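Local coordinates for protein UDP-N-acetylglucosamine 2-epimerase (Methanocaldococcus jannaschii, PDB 4NES) that probably catalyses the reversible epimerization at C-2 of UDP-N-acetylglucosamine, giving UDP-N-acetylmannosamine, and works as a homodimer, at residues G65-Q70 and D95-L100. Numbering follows the deposited sequence.
Sequences GTHGEQ and DTNTVL. With UD1 (uridine-diphosphate-N-acetylglucosamine), chain B.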
loop_
_atom_site.group_PDB
_atom_site.type_symbol
_atom_site.label_atom_id
_atom_site.label_comp_id
_atom_site.label_asym_id
_atom_site.label_seq_id
_atom_site.Cartn_x
_atom_site.Cartn_y
_atom_site.Cartn_z
ATOM N N GLY A 65 1.726 2.315 18.986
ATOM C CA GLY A 65 2.828 3.108 18.482
ATOM C C GLY A 65 2.336 3.994 17.368
ATOM O O GLY A 65 1.158 3.957 16.996
ATOM N N THR A 66 3.240 4.798 16.826
ATOM C CA THR A 66 2.900 5.603 15.668
ATOM C C THR A 66 2.781 4.676 14.460
ATOM O O THR A 66 3.183 3.516 14.524
ATOM C CB THR A 66 3.936 6.709 15.434
ATOM O OG1 THR A 66 5.242 6.134 15.440
ATOM C CG2 THR A 66 3.855 7.749 16.551
ATOM N N HIS A 67 2.218 5.182 13.371
ATOM C CA HIS A 67 1.874 4.330 12.234
ATOM C C HIS A 67 3.066 3.608 11.635
ATOM O O HIS A 67 2.996 2.426 11.347
ATOM C CB HIS A 67 1.186 5.135 11.131
ATOM C CG HIS A 67 -0.178 5.615 11.501
ATOM N ND1 HIS A 67 -1.272 4.777 11.543
ATOM C CD2 HIS A 67 -0.628 6.843 11.841
ATOM C CE1 HIS A 67 -2.334 5.467 11.906
ATOM N NE2 HIS A 67 -1.975 6.726 12.093
ATOM N N GLY A 68 4.166 4.321 11.422
ATOM C CA GLY A 68 5.326 3.703 10.805
ATOM C C GLY A 68 5.963 2.678 11.720
ATOM O O GLY A 68 6.323 1.581 11.285
ATOM N N GLU A 69 6.072 3.021 13.000
ATOM C CA GLU A 69 6.614 2.113 14.005
ATOM C C GLU A 69 5.778 0.833 14.113
ATOM O O GLU A 69 6.300 -0.280 14.035
ATOM C CB GLU A 69 6.676 2.830 15.361
ATOM C CG GLU A 69 7.060 1.943 16.534
ATOM C CD GLU A 69 6.718 2.557 17.886
ATOM O OE1 GLU A 69 6.051 3.616 17.925
ATOM O OE2 GLU A 69 7.115 1.970 18.915
ATOM N N GLN A 70 4.472 0.997 14.270
ATOM C CA GLN A 70 3.570 -0.124 14.474
ATOM C C GLN A 70 3.468 -0.984 13.216
ATOM O O GLN A 70 3.614 -2.207 13.277
ATOM C CB GLN A 70 2.202 0.426 14.861
ATOM C CG GLN A 70 1.176 -0.608 15.247
ATOM C CD GLN A 70 -0.166 0.035 15.512
ATOM O OE1 GLN A 70 -0.791 0.571 14.599
ATOM N NE2 GLN A 70 -0.609 0.008 16.766
ATOM N N ASP A 95 -9.890 -2.487 7.971
ATOM C CA ASP A 95 -9.091 -1.331 7.583
ATOM C C ASP A 95 -8.097 -0.825 8.639
ATOM O O ASP A 95 -7.680 0.340 8.607
ATOM C CB ASP A 95 -10.035 -0.203 7.160
ATOM C CG ASP A 95 -11.045 0.132 8.229
ATOM O OD1 ASP A 95 -10.808 -0.202 9.408
ATOM O OD2 ASP A 95 -12.090 0.725 7.896
ATOM N N THR A 96 -7.687 -1.685 9.555
ATOM C CA THR A 96 -6.729 -1.292 10.581
ATOM C C THR A 96 -5.310 -1.439 10.049
ATOM O O THR A 96 -5.095 -2.004 8.976
ATOM C CB THR A 96 -6.894 -2.156 11.839
ATOM O OG1 THR A 96 -6.536 -3.506 11.518
ATOM C CG2 THR A 96 -8.340 -2.121 12.326
ATOM N N ASN A 97 -4.333 -0.945 10.804
ATOM C CA ASN A 97 -2.937 -1.138 10.409
ATOM C C ASN A 97 -2.563 -2.619 10.312
ATOM O O ASN A 97 -1.749 -2.998 9.476
ATOM C CB ASN A 97 -1.978 -0.405 11.347
ATOM C CG ASN A 97 -1.977 1.090 11.125
ATOM O OD1 ASN A 97 -2.554 1.596 10.160
ATOM N ND2 ASN A 97 -1.309 1.814 12.019
ATOM N N THR A 98 -3.176 -3.448 11.155
ATOM C CA THR A 98 -2.964 -4.884 11.092
ATOM C C THR A 98 -3.356 -5.445 9.727
ATOM O O THR A 98 -2.643 -6.280 9.165
ATOM C CB THR A 98 -3.755 -5.592 12.197
ATOM O OG1 THR A 98 -3.136 -5.313 13.462
ATOM C CG2 THR A 98 -3.770 -7.092 11.959
ATOM N N VAL A 99 -4.478 -4.970 9.185
ATOM C CA VAL A 99 -4.965 -5.428 7.886
ATOM C C VAL A 99 -3.961 -5.100 6.784
ATOM O O VAL A 99 -3.599 -5.959 5.975
ATOM C CB VAL A 99 -6.318 -4.776 7.554
ATOM C CG1 VAL A 99 -6.734 -5.068 6.117
ATOM C CG2 VAL A 99 -7.368 -5.244 8.540
ATOM N N LEU A 100 -3.516 -3.852 6.748
ATOM C CA LEU A 100 -2.560 -3.439 5.732
ATOM C C LEU A 100 -1.261 -4.228 5.847
ATOM O O LEU A 100 -0.735 -4.702 4.847
ATOM C CB LEU A 100 -2.272 -1.945 5.835
ATOM C CG LEU A 100 -1.194 -1.447 4.871
ATOM C CD1 LEU A 100 -1.652 -1.630 3.433
ATOM C CD2 LEU A 100 -0.835 0.023 5.145
HETATM C "C1'" UD1 B . -7.586 1.161 15.885
HETATM C "C2'" UD1 B . -7.788 1.287 14.406
HETATM C "C3'" UD1 B . -9.119 1.774 14.090
HETATM C "C4'" UD1 B . -10.190 0.989 14.717
HETATM C "C5'" UD1 B . -9.926 0.814 16.191
HETATM C "C6'" UD1 B . -10.868 -0.135 16.829
HETATM C "C7'" UD1 B . -5.633 1.831 13.125
HETATM C "C8'" UD1 B . -4.727 2.909 12.608
HETATM N "N2'" UD1 B . -6.809 2.256 13.850
HETATM O "O1'" UD1 B . -7.687 2.414 16.461
HETATM O "O3'" UD1 B . -9.297 1.781 12.662
HETATM O "O4'" UD1 B . -11.450 1.615 14.535
HETATM O "O5'" UD1 B . -8.622 0.286 16.414
HETATM O "O6'" UD1 B . -11.161 0.142 18.148
HETATM O "O7'" UD1 B . -5.372 0.640 12.939
HETATM N N1 UD1 B . -5.035 1.458 23.608
HETATM C C2 UD1 B . -5.093 0.834 24.786
HETATM N N3 UD1 B . -5.321 -0.477 24.846
HETATM C C4 UD1 B . -5.484 -1.204 23.733
HETATM C C5 UD1 B . -5.433 -0.587 22.491
HETATM C C6 UD1 B . -5.206 0.779 22.448
HETATM O O2 UD1 B . -4.949 1.455 25.821
HETATM O O4 UD1 B . -5.714 -2.546 23.817
HETATM C C1B UD1 B . -4.800 2.918 23.522
HETATM C C2B UD1 B . -3.379 3.315 23.544
HETATM O "O2'" UD1 B . -3.242 4.534 24.231
HETATM C C3B UD1 B . -3.063 3.497 22.146
HETATM C C4B UD1 B . -4.321 4.084 21.619
HETATM O O4B UD1 B . -5.372 3.456 22.328
HETATM O O3B UD1 B . -1.941 4.307 21.897
HETATM C C5B UD1 B . -4.502 3.850 20.162
HETATM O O5B UD1 B . -4.378 2.512 19.751
HETATM P PA UD1 B . -4.289 2.161 18.242
HETATM O O1A UD1 B . -3.081 2.832 17.663
HETATM O O2A UD1 B . -4.240 0.675 18.101
HETATM O O3A UD1 B . -5.522 2.786 17.508
HETATM P PB UD1 B . -7.072 2.732 17.878
HETATM O O1B UD1 B . -7.497 4.117 18.243
HETATM O O2B UD1 B . -7.357 1.647 18.880
#
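N97 ND2 spends both of its N-H groups on the opposing segment, giving one to H67 and one to Q70. The bond from N97 ND2 to H67 ND1 measures 3.0 Å and is almost straight (174°); it lies in the amide plane of N97 but tilts somewhat from the imidazole plane. ND1 thus serves as the acceptor. Q70 OE1 takes the second N-H of N97 ND2 at 2.9 Å, with the donor in its carbonyl plane. With CG anti to the backbone N (chi1 -174°) and the chain extended beyond it, Q70 reaches across to N97, and the two amides stand 78° apart. Q70 NE2 bonds to the carbonyl of G63, which fixes which end of the amide faces N97. N97 OD1 accepts from N132 and from K108 of the second subunit, so the whole amide is held. With an alanine at this position, H67 ND1 and Q70 OE1 would probably be left without their shared donor and the imidazole freer to turn. The substrate's acetamido group lies alongside: N97 N donates to UD1 O7' at 2.9 Å, while the methyl C8' sits 3.6 Å from H67 CE1, near the ring plane. Helices 67-85 and 97-108 thus meet at their N-terminal ends, lining the N-acetyl part of the UDP-GlcNAc pocket in a GT-B fold, beside the dimer interface.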